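PDB 4GRX: aminotransferase from Paracoccus denitrificans, which catalyses pyridoxal-phosphate-dependent transamination as a class III omega-aminotransferase, probably passing amino groups from omega-amino donors to carbonyl acceptors. Local coordinates for residues A[252-255]-A[256-260]; A[219-223]-A[224-228]; A[171-175]-A[176-180]. All coordinates share one frame; numbering follows the deposited sequence.

Contact 1: A[252-255]-A[256-260]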
ATOM      1  N   GLN A 252     -10.182 -29.857   1.372  1.00 34.96           N
ATOM      2  CA  GLN A 252     -10.879 -30.807   2.221  1.00 36.40           C
ATOM      3  C   GLN A 252      -9.939 -31.610   3.105  1.00 36.63           C
ATOM      4  O   GLN A 252     -10.274 -31.876   4.251  1.00 37.48           O
ATOM      5  CB  GLN A 252     -11.780 -31.721   1.391  1.00 37.89           C
ATOM      6  CG  GLN A 252     -13.040 -31.017   0.904  1.00 38.41           C
ATOM      7  CD  GLN A 252     -12.765 -29.932  -0.138  1.00 37.51           C
ATOM      8  OE1 GLN A 252     -11.790 -30.012  -0.901  1.00 37.33           O
ATOM      9  NE2 GLN A 252     -13.622 -28.909  -0.174  1.00 36.95           N
ATOM     10  N   ALA A 253      -8.780 -32.001   2.581  1.00 36.12           N
ATOM     11  CA  ALA A 253      -7.758 -32.675   3.398  0.83 36.15           C
ATOM     12  C   ALA A 253      -6.958 -31.688   4.256  1.00 34.87           C
ATOM     13  O   ALA A 253      -6.545 -32.024   5.367  1.00 35.12           O
ATOM     14  CB  ALA A 253      -6.815 -33.484   2.525  0.78 36.22           C
ATOM     15  N   ILE A 254      -6.740 -30.476   3.727  1.00 33.78           N
ATOM     16  CA  ILE A 254      -5.900 -29.448   4.356  1.00 32.34           C
ATOM     17  C   ILE A 254      -6.532 -28.773   5.574  1.00 31.95           C
ATOM     18  O   ILE A 254      -5.868 -28.631   6.601  1.00 31.77           O
ATOM     19  CB  ILE A 254      -5.420 -28.388   3.312  1.00 31.53           C
ATOM     20  CG1 ILE A 254      -4.247 -28.944   2.502  1.00 31.63           C
ATOM     21  CG2 ILE A 254      -4.998 -27.065   3.954  1.00 29.90           C
ATOM     22  CD1 ILE A 254      -2.945 -29.031   3.261  1.00 30.86           C
ATOM     23  N   LEU A 255      -7.800 -28.377   5.481  1.00 32.18           N
ATOM     24  CA  LEU A 255      -8.417 -27.613   6.569  1.00 32.19           C
ATOM     25  C   LEU A 255      -8.538 -28.274   7.936  1.00 33.21           C
ATOM     26  O   LEU A 255      -8.201 -27.643   8.947  1.00 32.82           O
ATOM     27  CB  LEU A 255      -9.745 -26.994   6.151  1.00 32.64           C
ATOM     28  CG  LEU A 255      -9.589 -25.504   5.887  1.00 31.33           C
ATOM     29  CD1 LEU A 255      -8.973 -25.289   4.518  1.00 30.88           C
ATOM     30  CD2 LEU A 255     -10.930 -24.819   5.975  1.00 31.80           C
ATOM     31  N   PRO A 256      -9.005 -29.541   7.991  1.00 34.85           N
ATOM     32  CA  PRO A 256      -9.122 -30.211   9.295  1.00 35.97           C
ATOM     33  C   PRO A 256      -7.806 -30.261  10.084  1.00 35.30           C
ATOM     34  O   PRO A 256      -7.821 -30.091  11.303  1.00 34.98           O
ATOM     35  CB  PRO A 256      -9.580 -31.617   8.916  1.00 37.46           C
ATOM     36  CG  PRO A 256     -10.370 -31.390   7.675  1.00 37.82           C
ATOM     37  CD  PRO A 256      -9.531 -30.402   6.918  1.00 35.99           C
ATOM     38  N   ILE A 257      -6.684 -30.465   9.385  1.00 34.93           N
ATOM     39  CA  ILE A 257      -5.366 -30.484  10.025  1.00 34.09           C
ATOM     40  C   ILE A 257      -5.111 -29.117  10.656  1.00 32.83           C
ATOM     41  O   ILE A 257      -4.640 -29.031  11.795  1.00 32.41           O
ATOM     42  CB  ILE A 257      -4.250 -30.878   9.024  1.00 33.79           C
ATOM     43  CG1 ILE A 257      -4.511 -32.281   8.452  1.00 35.17           C
ATOM     44  CG2 ILE A 257      -2.878 -30.857   9.679  1.00 33.02           C
ATOM     45  CD1 ILE A 257      -3.710 -32.612   7.209  1.00 34.93           C
ATOM     46  N   LEU A 258      -5.472 -28.052   9.941  1.00 32.00           N
ATOM     47  CA  LEU A 258      -5.281 -26.705  10.466  1.00 31.13           C
ATOM     48  C   LEU A 258      -6.200 -26.406  11.650  1.00 32.65           C
ATOM     49  O   LEU A 258      -5.788 -25.726  12.590  1.00 32.21           O
ATOM     50  CB  LEU A 258      -5.443 -25.647   9.374  1.00 29.60           C
ATOM     51  CG  LEU A 258      -4.494 -25.674   8.182  1.00 28.42           C
ATOM     52  CD1 LEU A 258      -4.942 -24.629   7.187  1.00 27.66           C
ATOM     53  CD2 LEU A 258      -3.055 -25.415   8.590  1.00 27.65           C
ATOM     54  N   ARG A 259      -7.436 -26.908  11.608  1.00 35.13           N
ATOM     55  CA  ARG A 259      -8.343 -26.798  12.766  1.00 37.24           C
ATOM     56  C   ARG A 259      -7.786 -27.557  13.978  1.00 37.02           C
ATOM     57  O   ARG A 259      -7.699 -27.004  15.072  1.00 36.82           O
ATOM     58  CB  ARG A 259      -9.784 -27.232  12.419  1.00 40.57           C
ATOM     59  CG  ARG A 259     -10.489 -26.252  11.479  1.00 43.07           C
ATOM     60  CD  ARG A 259     -12.007 -26.432  11.405  1.00 47.51           C
ATOM     61  NE  ARG A 259     -12.439 -27.450  10.423  1.00 50.63           N
ATOM     62  CZ  ARG A 259     -12.766 -27.206   9.150  1.00 50.00           C
ATOM     63  NH1 ARG A 259     -12.717 -25.967   8.651  1.00 48.40           N
ATOM     64  NH2 ARG A 259     -13.140 -28.216   8.370  1.00 50.80           N
ATOM     65  N   LYS A 260      -7.379 -28.807  13.765  1.00 37.14           N
ATOM     66  CA  LYS A 260      -6.751 -29.629  14.807  1.00 37.57           C
ATOM     67  C   LYS A 260      -5.606 -28.922  15.549  1.00 35.94           C
ATOM     68  O   LYS A 260      -5.551 -28.976  16.765  1.00 36.63           O
ATOM     69  CB  LYS A 260      -6.266 -30.955  14.218  1.00 38.49           C
ATOM     70  CG  LYS A 260      -5.705 -31.941  15.226  1.00 40.27           C
ATOM     71  CD  LYS A 260      -5.051 -33.113  14.511  1.00 41.56           C
ATOM     72  CE  LYS A 260      -4.267 -34.002  15.463  1.00 42.72           C
ATOM     73  NZ  LYS A 260      -3.864 -35.273  14.793  1.00 44.04           N
TER
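Leu-255 with Arg-259 and Ile-254 with Leu-258 make an i to i+4 contact within helix 250-260, the crossover helix of the beta-alpha-beta unit formed with strands 229-234 and 265-268. Arg-259 N donates to Leu-255 O at 2.9 Å, with an N-H...O angle of 160°. The turn beside it is slacker: the bond from Leu-258 N to Ile-254 O is weak, at 3.4 Å. Pro-256 probably contributes. Its nitrogen has no hydrogen to give to the preceding turn, and the helix is kinked there; Lys-260 N bonds in turn to Pro-256 O.

At its exposed end, Arg-259 bends at chi3 (-86°), which swings the guanidinium back along the helix and lays one of its faces over Leu-255 CB. NH1 comes to 3.4 Å from Leu-255 CD2, the two side chains crossing obliquely in a van der Waals contact of the guanidinium with the leucine side chain. In Ile-254, chi1 of -79° sets CG1 beside the backbone N and leaves CG2 anti to it, and this CG2 branch meets Leu-258 CD1 at 4.0 Å. Ile-257 reaches back one turn, placing CD1 3.4 Å from Ala-253 O.

Gln-252 NE2 bonds to Tyr-286 O. Ala-253, Ile-254 and Ile-257 pack on helix 206-224, while Ile-254 and Leu-258 press on Phe-232 of strand 229-234, and Leu-255 and Leu-258 reach Met-265 of strand 265-268.

Contact 2: A[219-223]-A[224-228]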
ATOM      1  N   ASP A 219       3.680 -33.114   8.915  1.00 30.25           N
ATOM      2  CA  ASP A 219       5.103 -33.233   9.184  1.00 29.84           C
ATOM      3  C   ASP A 219       5.712 -31.866   9.500  1.00 27.69           C
ATOM      4  O   ASP A 219       6.501 -31.730  10.445  1.00 27.74           O
ATOM      5  CB  ASP A 219       5.819 -33.869   7.993  1.00 31.36           C
ATOM      6  CG  ASP A 219       5.551 -35.376   7.860  1.00 34.15           C
ATOM      7  OD1 ASP A 219       4.929 -36.022   8.739  1.00 35.44           O
ATOM      8  OD2 ASP A 219       5.995 -35.934   6.847  1.00 35.60           O
ATOM      9  N   THR A 220       5.338 -30.856   8.729  1.00 25.50           N
ATOM     10  CA  THR A 220       5.817 -29.509   8.980  1.00 24.38           C
ATOM     11  C   THR A 220       5.372 -29.034  10.367  1.00 24.08           C
ATOM     12  O   THR A 220       6.168 -28.477  11.132  1.00 23.74           O
ATOM     13  CB  THR A 220       5.316 -28.545   7.902  1.00 23.62           C
ATOM     14  OG1 THR A 220       5.748 -29.030   6.635  1.00 23.96           O
ATOM     15  CG2 THR A 220       5.873 -27.138   8.109  1.00 22.81           C
ATOM     16  N   ILE A 221       4.108 -29.289  10.693  1.00 23.98           N
ATOM     17  CA  ILE A 221       3.567 -28.902  11.984  1.00 24.00           C
ATOM     18  C   ILE A 221       4.299 -29.617  13.127  1.00 24.98           C
ATOM     19  O   ILE A 221       4.566 -28.993  14.154  1.00 25.42           O
ATOM     20  CB  ILE A 221       2.032 -29.088  12.071  1.00 24.11           C
ATOM     21  CG1 ILE A 221       1.333 -28.077  11.163  1.00 23.16           C
ATOM     22  CG2 ILE A 221       1.550 -28.881  13.500  1.00 24.61           C
ATOM     23  CD1 ILE A 221      -0.126 -28.379  10.924  1.00 23.90           C
ATOM     24  N   THR A 222       4.614 -30.905  12.941  1.00 25.20           N
ATOM     25  CA  THR A 222       5.408 -31.690  13.897  1.00 25.85           C
ATOM     26  C   THR A 222       6.838 -31.145  14.026  1.00 25.55           C
ATOM     27  O   THR A 222       7.387 -31.092  15.114  1.00 25.81           O
ATOM     28  CB  THR A 222       5.441 -33.186  13.485  1.00 26.52           C
ATOM     29  OG1 THR A 222       4.108 -33.704  13.471  1.00 27.10           O
ATOM     30  CG2 THR A 222       6.271 -34.024  14.436  1.00 27.31           C
ATOM     31  N   ARG A 223       7.419 -30.741  12.899  1.00 25.34           N
ATOM     32  CA  ARG A 223       8.802 -30.262  12.818  1.00 25.51           C
ATOM     33  C   ARG A 223       8.938 -28.922  13.558  1.00 24.61           C
ATOM     34  O   ARG A 223       9.866 -28.713  14.338  1.00 24.82           O
ATOM     35  CB  ARG A 223       9.169 -30.108  11.324  1.00 25.78           C
ATOM     36  CG  ARG A 223      10.642 -30.041  10.949  1.00 26.38           C
ATOM     37  CD  ARG A 223      10.835 -29.710   9.469  1.00 26.52           C
ATOM     38  NE  ARG A 223      10.612 -28.281   9.198  1.00 26.51           N
ATOM     39  CZ  ARG A 223       9.956 -27.783   8.139  1.00 26.12           C
ATOM     40  NH1 ARG A 223       9.438 -28.588   7.220  1.00 26.71           N
ATOM     41  NH2 ARG A 223       9.801 -26.470   8.010  1.00 24.96           N
ATOM     42  N   GLU A 224       7.977 -28.036  13.334  1.00 23.76           N
ATOM     43  CA  GLU A 224       8.045 -26.675  13.840  1.00 23.26           C
ATOM     44  C   GLU A 224       7.381 -26.548  15.210  1.00 23.71           C
ATOM     45  O   GLU A 224       7.849 -25.797  16.070  1.00 23.59           O
ATOM     46  CB  GLU A 224       7.385 -25.710  12.835  1.00 22.31           C
ATOM     47  CG  GLU A 224       7.996 -25.736  11.442  1.00 22.29           C
ATOM     48  CD  GLU A 224       9.442 -25.224  11.402  1.00 22.88           C
ATOM     49  OE1 GLU A 224       9.765 -24.276  12.157  1.00 23.18           O
ATOM     50  OE2 GLU A 224      10.271 -25.758  10.617  1.00 22.95           O
ATOM     51  N   GLY A 225       6.281 -27.280  15.399  1.00 24.31           N
ATOM     52  CA  GLY A 225       5.427 -27.137  16.578  1.00 24.62           C
ATOM     53  C   GLY A 225       4.362 -26.075  16.363  1.00 24.03           C
ATOM     54  O   GLY A 225       4.674 -24.909  16.086  1.00 23.38           O
ATOM     55  N   ALA A 226       3.105 -26.492  16.504  1.00 24.44           N
ATOM     56  CA  ALA A 226       1.924 -25.644  16.348  1.00 23.73           C
ATOM     57  C   ALA A 226       1.981 -24.315  17.119  1.00 23.43           C
ATOM     58  O   ALA A 226       1.495 -23.290  16.625  1.00 22.77           O
ATOM     59  CB  ALA A 226       0.679 -26.431  16.723  1.00 24.61           C
ATOM     60  N   ASP A 227       2.594 -24.329  18.302  1.00 23.78           N
ATOM     61  CA  ASP A 227       2.734 -23.122  19.110  1.00 23.75           C
ATOM     62  C   ASP A 227       3.650 -22.094  18.496  1.00 22.94           C
ATOM     63  O   ASP A 227       3.755 -20.984  19.030  1.00 23.12           O
ATOM     64  CB  ASP A 227       3.243 -23.440  20.511  1.00 24.73           C
ATOM     65  CG  ASP A 227       2.208 -24.145  21.362  1.00 26.36           C
ATOM     66  OD1 ASP A 227       1.047 -24.296  20.907  1.00 26.44           O
ATOM     67  OD2 ASP A 227       2.559 -24.556  22.491  1.00 27.43           O
ATOM     68  N   THR A 228       4.321 -22.442  17.396  1.00 22.12           N
ATOM     69  CA  THR A 228       5.167 -21.469  16.698  1.00 21.30           C
ATOM     70  C   THR A 228       4.591 -21.018  15.348  1.00 20.86           C
ATOM     71  O   THR A 228       5.185 -20.163  14.674  1.00 19.86           O
ATOM     72  CB  THR A 228       6.620 -21.968  16.514  1.00 21.21           C
ATOM     73  OG1 THR A 228       6.655 -23.032  15.552  1.00 21.34           O
ATOM     74  CG2 THR A 228       7.219 -22.433  17.839  1.00 21.54           C
TER
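Arg-223 and Glu-224, neighbours at the end of helix 206-224, run side by side and pair, the guanidinium side-on to one carboxylate oxygen and the planes of the two groups 80° apart. Arg-223 NE at 2.9 Å and NH2 at 2.7 Å both donate to Glu-224 OE2. NE uses the anti lone pair of that oxygen, and NH2 meets it on the same anti side but out of the carboxylate plane. Both bonds are bent. With Arg-223 CG anti to the backbone N (chi1 -162°) and the chain folded at chi3, the guanidinium turns toward the glutamate, which is itself bent at chi2. The other oxygen, OE1, forms a salt bridge with Lys-154, so the carboxylate sits between two cations; an alanine here would probably leave the Arg-223 guanidinium freer to turn and cost Lys-154 this one carboxylate partner.

Along its shaft, Glu-224 CG lies 4.2 Å from Thr-220 CG2, beside the bond from Glu-224 N to Thr-220 O. Gly-225 N closes the last turn on Ile-221 O, and positive phi (88°) then takes the chain out of the helix; a CB there would jam against the preceding carbonyl. Beyond it, Ala-226 CB packs on Ile-221 CG2.

Thr-220, Arg-223 and Glu-224 rest on strand 188-191, at the edge of the seven-stranded sheet, Ile-221 packs on Tyr-261 and Ile-263 after helix 250-260, and the chain leads into strand 229-234.

Contact 3: A[171-175]-A[176-180]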
ATOM      1  N   SER A 171       7.897 -12.510   1.284  1.00 20.51           N
ATOM      2  CA  SER A 171       8.377 -13.707   1.982  1.00 19.94           C
ATOM      3  C   SER A 171       7.299 -14.774   1.897  1.00 20.21           C
ATOM      4  O   SER A 171       7.579 -15.979   1.933  1.00 19.68           O
ATOM      5  CB  SER A 171       8.683 -13.404   3.440  1.00 19.51           C
ATOM      6  OG  SER A 171       9.726 -12.461   3.556  1.00 19.50           O
ATOM      7  N   MET A 172       6.059 -14.308   1.754  1.00 20.45           N
ATOM      8  CA  MET A 172       4.921 -15.185   1.581  1.00 21.33           C
ATOM      9  C   MET A 172       4.864 -15.814   0.158  1.00 21.70           C
ATOM     10  O   MET A 172       4.363 -16.928  -0.048  1.00 21.29           O
ATOM     11  CB  MET A 172       3.666 -14.396   1.907  1.00 22.20           C
ATOM     12  CG  MET A 172       3.528 -14.071   3.384  1.00 22.99           C
ATOM     13  SD  MET A 172       1.839 -13.540   3.706  1.00 25.54           S
ATOM     14  CE  MET A 172       2.127 -11.794   3.878  1.00 24.94           C
ATOM     15  N   THR A 173       5.432 -15.090  -0.799  1.00 21.54           N
ATOM     16  CA  THR A 173       5.395 -15.433  -2.203  1.00 21.57           C
ATOM     17  C   THR A 173       6.455 -16.489  -2.515  1.00 21.53           C
ATOM     18  O   THR A 173       7.624 -16.314  -2.215  1.00 21.74           O
ATOM     19  CB  THR A 173       5.576 -14.135  -3.030  1.00 21.22           C
ATOM     20  OG1 THR A 173       4.380 -13.340  -2.897  1.00 21.49           O
ATOM     21  CG2 THR A 173       5.888 -14.419  -4.499  1.00 20.73           C
ATOM     22  N   GLY A 174       6.050 -17.593  -3.115  1.00 21.76           N
ATOM     23  CA  GLY A 174       6.993 -18.677  -3.334  1.00 22.37           C
ATOM     24  C   GLY A 174       7.563 -18.679  -4.733  1.00 23.37           C
ATOM     25  O   GLY A 174       7.115 -19.456  -5.563  1.00 24.11           O
ATOM     26  N   LYS A 175       8.569 -17.836  -4.974  1.00 23.56           N
ATOM     27  CA  LYS A 175       9.153 -17.618  -6.307  1.00 24.74           C
ATOM     28  C   LYS A 175      10.686 -17.421  -6.237  1.00 24.34           C
ATOM     29  O   LYS A 175      11.171 -16.696  -5.357  1.00 23.60           O
ATOM     30  CB  LYS A 175       8.567 -16.346  -6.934  1.00 25.72           C
ATOM     31  CG  LYS A 175       7.094 -16.379  -7.255  1.00 26.90           C
ATOM     32  CD  LYS A 175       6.885 -16.506  -8.744  1.00 28.98           C
ATOM     33  CE  LYS A 175       5.461 -16.932  -9.038  1.00 31.11           C
ATOM     34  NZ  LYS A 175       5.101 -16.716 -10.477  1.00 34.73           N
ATOM     35  N   PRO A 176      11.447 -17.997  -7.201  1.00 24.11           N
ATOM     36  CA  PRO A 176      12.897 -17.844  -7.099  0.83 23.76           C
ATOM     37  C   PRO A 176      13.374 -16.392  -7.006  1.00 23.19           C
ATOM     38  O   PRO A 176      14.391 -16.133  -6.366  1.00 23.51           O
ATOM     39  CB  PRO A 176      13.415 -18.486  -8.397  0.83 24.61           C
ATOM     40  CG  PRO A 176      12.319 -19.391  -8.846  0.50 24.73           C
ATOM     41  CD  PRO A 176      11.058 -18.700  -8.441  1.00 24.14           C
ATOM     42  N   TYR A 177      12.660 -15.455  -7.616  1.00 22.88           N
ATOM     43  CA  TYR A 177      13.189 -14.104  -7.769  1.00 23.27           C
ATOM     44  C   TYR A 177      13.340 -13.274  -6.488  1.00 22.85           C
ATOM     45  O   TYR A 177      14.094 -12.290  -6.476  1.00 23.82           O
ATOM     46  CB  TYR A 177      12.436 -13.307  -8.839  1.00 24.00           C
ATOM     47  CG  TYR A 177      10.977 -13.050  -8.542  1.00 24.07           C
ATOM     48  CD1 TYR A 177       9.979 -13.504  -9.417  1.00 24.19           C
ATOM     49  CD2 TYR A 177      10.582 -12.332  -7.398  1.00 23.32           C
ATOM     50  CE1 TYR A 177       8.648 -13.257  -9.161  1.00 24.03           C
ATOM     51  CE2 TYR A 177       9.250 -12.086  -7.137  1.00 22.92           C
ATOM     52  CZ  TYR A 177       8.291 -12.551  -8.016  1.00 23.60           C
ATOM     53  OH  TYR A 177       6.956 -12.308  -7.751  1.00 24.16           O
ATOM     54  N   ASN A 178      12.668 -13.664  -5.405  1.00 21.45           N
ATOM     55  CA  ASN A 178      12.835 -12.932  -4.149  1.00 20.37           C
ATOM     56  C   ASN A 178      14.203 -13.080  -3.460  1.00 20.17           C
ATOM     57  O   ASN A 178      14.501 -12.401  -2.468  1.00 19.63           O
ATOM     58  CB  ASN A 178      11.654 -13.188  -3.221  1.00 19.68           C
ATOM     59  CG  ASN A 178      10.429 -12.389  -3.645  1.00 20.04           C
ATOM     60  OD1 ASN A 178      10.552 -11.224  -4.058  1.00 20.21           O
ATOM     61  ND2 ASN A 178       9.244 -13.003  -3.556  1.00 19.60           N
ATOM     62  N   SER A 179      15.053 -13.945  -4.008  1.00 20.32           N
ATOM     63  CA  SER A 179      16.405 -14.079  -3.497  1.00 20.26           C
ATOM     64  C   SER A 179      17.234 -12.826  -3.783  1.00 20.10           C
ATOM     65  O   SER A 179      18.223 -12.584  -3.108  1.00 20.02           O
ATOM     66  CB  SER A 179      17.075 -15.293  -4.108  1.00 21.15           C
ATOM     67  OG  SER A 179      17.137 -15.124  -5.505  1.00 22.16           O
ATOM     68  N   VAL A 180      16.831 -12.033  -4.775  1.00 19.92           N
ATOM     69  CA  VAL A 180      17.555 -10.794  -5.095  1.00 20.26           C
ATOM     70  C   VAL A 180      17.386  -9.719  -4.022  1.00 19.70           C
ATOM     71  O   VAL A 180      18.126  -8.731  -4.006  1.00 20.13           O
ATOM     72  CB  VAL A 180      17.200 -10.216  -6.488  1.00 20.77           C
ATOM     73  CG1 VAL A 180      17.507 -11.234  -7.574  1.00 21.32           C
ATOM     74  CG2 VAL A 180      15.742  -9.714  -6.549  1.00 20.04           C
TER
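Lys-175 sets CB over one face of the Tyr-177 ring. CB stands 3.9 Å from the ring centroid and 16° off the normal, a CH-pi contact, while CG and CD pass outside the rim, CD 3.7 Å from Tyr-177 CE1. The tyrosine takes the crowded chi1 of 64°, its CG between backbone N and carbonyl carbon, and this folds the ring back under the lysine. Further along, Thr-173 CG2 lies 4.0 Å from Tyr-177 OH and 3.8 Å from Asn-178 ND2; the threonine crosses the asparagine at about a right angle.

The backbone beneath is a 3-10 turn that begins at Pro-176, in the loop joining helix 167-172 to strand 188-191. Asn-178 N reaches back to Lys-175 O in a weak bond of 3.4 Å, and Pro-176 O accepts from both Ser-179 OG, at 3.0 Å, and Ser-179 N. In this class III aminotransferase the loop lies at the active site: the Tyr-177 side chain is about 4 Å from the bound delta-amino valeric acid, in a pocket that also includes Tyr-162 and Lys-297, the lysine carrying pyridoxal phosphate as a Schiff base.

Second-shell bonds hold Lys-175 and Thr-173 in place. Lys-175 NZ donates to Ala-240 O, which holds the far end of the chain beyond the ring, and Thr-173 OG1 is bonded to Ser-169 O and to the amides of His-163 and Gly-164. Tyr-177 also packs on Tyr-162 and on Pro-330 of the second subunit.

Along the chain contact 3 comes first, then contact 2, then contact 1. Contacts 1 and 2 are close, with centres 14 Å apart, and meet where Ile-257 CG2 packs on Ile-221 CD1 at 3.9 Å, joining helices 250-260 and 206-224 outside the seven-stranded sheet. Contact 3 stands apart: its centre is 26 Å from that of contact 1 and 22 Å from that of contact 2, with nearest atoms about 13 and 12 Å away. Strand 188-191 nevertheless ties it to contact 2, since side chains of both pack on it. The paired helices thus belong to the periphery of the sheet, while contact 3 brings Tyr-177 to the ligand pocket, beside Pro-330 of the second subunit.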